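Local coordinates for methyltransferase (Geobacter sulfurreducens PCA, PDB 3C3P), which probably transfers a methyl group from S-adenosyl-L-methionine to an oxygen atom of an acceptor that has not been identified, at residues N160-G165 with T194-V199. Residues are numbered along the deposited sequence; the frame is centred on the assembly and turned at random. Where two conformers were deposited one is given.
Sequences NALRRG and TTIVPV. With EDO (1,2-ethanediol), chain K.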
ATOM      1  N   ASN A 160      11.073  -6.997  -6.065  1.00 29.91           N
ATOM      2  CA  ASN A 160      11.482  -8.274  -6.712  1.00 30.80           C
ATOM      3  C   ASN A 160      11.306  -9.434  -5.744  1.00 29.25           C
ATOM      4  O   ASN A 160      12.107 -10.367  -5.678  1.00 30.40           O
ATOM      5  CB  ASN A 160      12.916  -8.199  -7.232  1.00 32.07           C
ATOM      6  CG  ASN A 160      13.096  -7.084  -8.222  1.00 33.74           C
ATOM      7  OD1 ASN A 160      12.192  -6.788  -8.993  1.00 34.50           O
ATOM      8  ND2 ASN A 160      14.257  -6.441  -8.195  1.00 35.45           N
ATOM      9  N   ALA A 161      10.219  -9.346  -4.994  1.00 29.04           N
ATOM     10  CA  ALA A 161       9.834 -10.342  -3.975  1.00 29.60           C
ATOM     11  C   ALA A 161       9.239 -11.678  -4.490  1.00 29.88           C
ATOM     12  O   ALA A 161       9.320 -12.683  -3.789  1.00 30.47           O
ATOM     13  CB  ALA A 161       8.896  -9.729  -2.965  1.00 28.72           C
ATOM     14  N   LEU A 162       8.651 -11.674  -5.692  1.00 29.25           N
ATOM     15  CA  LEU A 162       8.028 -12.875  -6.285  1.00 30.31           C
ATOM     16  C   LEU A 162       8.799 -13.396  -7.475  1.00 31.61           C
ATOM     17  O   LEU A 162       8.759 -14.581  -7.782  1.00 31.43           O
ATOM     18  CB  LEU A 162       6.551 -12.637  -6.652  1.00 29.78           C
ATOM     19  CG  LEU A 162       5.657 -12.423  -5.429  1.00 30.18           C
ATOM     20  CD1 LEU A 162       4.257 -12.066  -5.859  1.00 31.19           C
ATOM     21  CD2 LEU A 162       5.689 -13.671  -4.483  1.00 30.63           C
ATOM     22  N   ARG A 163       9.488 -12.510  -8.153  1.00 32.09           N
ATOM     23  CA  ARG A 163      10.312 -12.907  -9.290  1.00 34.95           C
ATOM     24  C   ARG A 163      11.433 -11.909  -9.469  1.00 35.84           C
ATOM     25  O   ARG A 163      11.351 -10.759  -9.032  1.00 34.21           O
ATOM     26  CB  ARG A 163       9.500 -13.024 -10.566  1.00 36.47           C
ATOM     27  CG  ARG A 163       9.041 -11.707 -11.072  1.00 37.67           C
ATOM     28  CD  ARG A 163       8.171 -11.878 -12.262  1.00 39.18           C
ATOM     29  NE  ARG A 163       7.710 -10.579 -12.748  1.00 40.61           N
ATOM     30  CZ  ARG A 163       6.812 -10.426 -13.709  1.00 41.32           C
ATOM     31  NH1 ARG A 163       6.272 -11.478 -14.287  1.00 42.02           N
ATOM     32  NH2 ARG A 163       6.445  -9.220 -14.093  1.00 43.00           N
ATOM     33  N   ARG A 164      12.494 -12.401 -10.090  1.00 37.62           N
ATOM     34  CA  ARG A 164      13.702 -11.611 -10.326  1.00 40.30           C
ATOM     35  C   ARG A 164      13.488 -10.466 -11.274  1.00 40.40           C
ATOM     36  O   ARG A 164      12.695 -10.536 -12.216  1.00 40.67           O
ATOM     37  CB  ARG A 164      14.863 -12.518 -10.770  1.00 42.93           C
ATOM     38  CG  ARG A 164      16.181 -11.800 -11.016  1.00 45.58           C
ATOM     39  CD  ARG A 164      17.323 -12.820 -10.930  1.00 47.49           C
ATOM     40  NE  ARG A 164      17.294 -13.423  -9.592  1.00 49.71           N
ATOM     41  CZ  ARG A 164      18.058 -13.054  -8.563  1.00 51.24           C
ATOM     42  NH1 ARG A 164      19.002 -12.129  -8.712  1.00 51.98           N
ATOM     43  NH2 ARG A 164      17.913 -13.662  -7.391  1.00 51.68           N
ATOM     44  N   GLY A 165      14.227  -9.405 -10.979  1.00 40.15           N
ATOM     45  CA  GLY A 165      14.196  -8.167 -11.743  1.00 40.31           C
ATOM     46  C   GLY A 165      14.936  -8.283 -13.062  1.00 40.78           C
ATOM     47  O   GLY A 165      15.836  -9.113 -13.194  1.00 42.25           O
ATOM     48  N   THR A 194       3.289  -8.085   7.884  1.00 28.56           N
ATOM     49  CA  THR A 194       3.676  -8.149   6.473  1.00 30.88           C
ATOM     50  C   THR A 194       2.622  -8.615   5.475  1.00 29.98           C
ATOM     51  O   THR A 194       1.704  -9.342   5.785  1.00 28.96           O
ATOM     52  CB  THR A 194       4.913  -9.162   6.331  1.00 32.21           C
ATOM     53  OG1 THR A 194       5.997  -8.796   7.210  1.00 33.93           O
ATOM     54  CG2 THR A 194       5.462  -9.210   4.912  1.00 33.37           C
ATOM     55  N   THR A 195       2.776  -8.133   4.258  1.00 29.60           N
ATOM     56  CA  THR A 195       1.932  -8.575   3.170  1.00 28.41           C
ATOM     57  C   THR A 195       2.719  -8.376   1.885  1.00 27.45           C
ATOM     58  O   THR A 195       3.634  -7.555   1.827  1.00 29.45           O
ATOM     59  CB  THR A 195       0.583  -7.853   3.110  1.00 28.84           C
ATOM     60  OG1 THR A 195      -0.330  -8.656   2.330  1.00 29.02           O
ATOM     61  CG2 THR A 195       0.726  -6.388   2.526  1.00 27.17           C
ATOM     62  N   ILE A 196       2.364  -9.144   0.868  1.00 26.56           N
ATOM     63  CA  ILE A 196       2.995  -9.055  -0.436  1.00 27.02           C
ATOM     64  C   ILE A 196       1.933  -8.650  -1.459  1.00 28.45           C
ATOM     65  O   ILE A 196       0.911  -9.305  -1.592  1.00 30.15           O
ATOM     66  CB  ILE A 196       3.665 -10.385  -0.896  1.00 28.07           C
ATOM     67  CG1 ILE A 196       4.746 -10.835   0.073  1.00 28.32           C
ATOM     68  CG2 ILE A 196       4.283 -10.269  -2.325  1.00 26.91           C
ATOM     69  CD1 ILE A 196       5.221 -12.297  -0.144  1.00 28.51           C
ATOM     70  N   VAL A 197       2.179  -7.527  -2.110  1.00 29.11           N
ATOM     71  CA  VAL A 197       1.247  -7.077  -3.137  0.50 29.58           C
ATOM     72  C   VAL A 197       1.841  -7.520  -4.489  1.00 29.46           C
ATOM     73  O   VAL A 197       3.010  -7.313  -4.830  1.00 29.72           O
ATOM     74  CB  VAL A 197       0.853  -5.583  -3.053  0.50 30.27           C
ATOM     75  CG1 VAL A 197       0.141  -5.301  -1.698  0.50 29.00           C
ATOM     76  CG2 VAL A 197       2.044  -4.670  -3.269  0.50 30.02           C
ATOM     77  N   PRO A 198       1.018  -8.180  -5.266  1.00 31.64           N
ATOM     78  CA  PRO A 198       1.623  -8.659  -6.493  1.00 33.94           C
ATOM     79  C   PRO A 198       1.673  -7.689  -7.678  1.00 34.84           C
ATOM     80  O   PRO A 198       1.174  -8.014  -8.763  1.00 37.53           O
ATOM     81  CB  PRO A 198       0.788  -9.896  -6.811  1.00 34.32           C
ATOM     82  CG  PRO A 198      -0.467  -9.638  -6.252  1.00 34.18           C
ATOM     83  CD  PRO A 198      -0.295  -8.786  -5.029  1.00 33.29           C
ATOM     84  N   VAL A 199       2.242  -6.517  -7.407  1.00 32.81           N
ATOM     85  CA  VAL A 199       2.454  -5.469  -8.431  0.50 33.08           C
ATOM     86  C   VAL A 199       3.863  -5.677  -8.978  1.00 32.63           C
ATOM     87  O   VAL A 199       4.788  -5.961  -8.252  1.00 31.19           O
ATOM     88  CB  VAL A 199       2.299  -4.015  -7.904  0.50 33.00           C
ATOM     89  CG1 VAL A 199       3.308  -3.695  -6.831  0.50 33.41           C
ATOM     90  CG2 VAL A 199       2.453  -3.017  -9.051  0.50 31.56           C
TER
HETATM   91  C1  EDO K 217      14.319 -13.084  -6.426  1.00 55.14           C
HETATM   92  O1  EDO K 217      14.215 -11.681  -6.144  1.00 53.56           O
HETATM   93  C2  EDO K 217      12.965 -13.796  -6.491  1.00 55.25           C
HETATM   94  O2  EDO K 217      12.112 -13.316  -5.449  1.00 55.58           O
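L162 meets I196 and P198 at the edge of a class I methyltransferase fold, a Rossmann-like sheet of strand order 3-2-1-4-5-7-6, and exemplifies how a loop can be fastened to a border strand by apolar side chains alone. Residues 160-165 follow strand 154-159, while 194-199 run from strand 192-197, the outermost strand of the sheet within this chain, into the turn beyond it. Between these two strands lies strand 203-208, so the loop must reach past its near end to find the border strand.

The apolar contact is small and buried. CG of L162 stands anti to its own carbonyl carbon (chi1 -67°), which carries the isobutyl group over to I196, whose CG2 branch lies 4.0 Å from L162 CD1. That same methyl, CD1, also lies 4.2 Å from P198 CB, touching a carbon of the ring of P198, the residue at the centre of an inverse gamma turn. L204 of strand 203-208 and N183 of helix 181-186 also touch I196, and Y13, L17 and P198 of the second subunit pack against the same cluster, making it part of the dimer interface.

Polar bonds hold the loop to other parts of the chain. L162 and R163 form backbone hydrogen bonds with N201, and the N160 side chain spans D133 and N201 through ND2 and OD1. A 1,2-ethanediol, probably from the crystallisation liquor, also hydrogen-bonds D135 and sits with its O1 over one face of the R164 guanidinium; its O2 donates to N160 O at 3.0 Å.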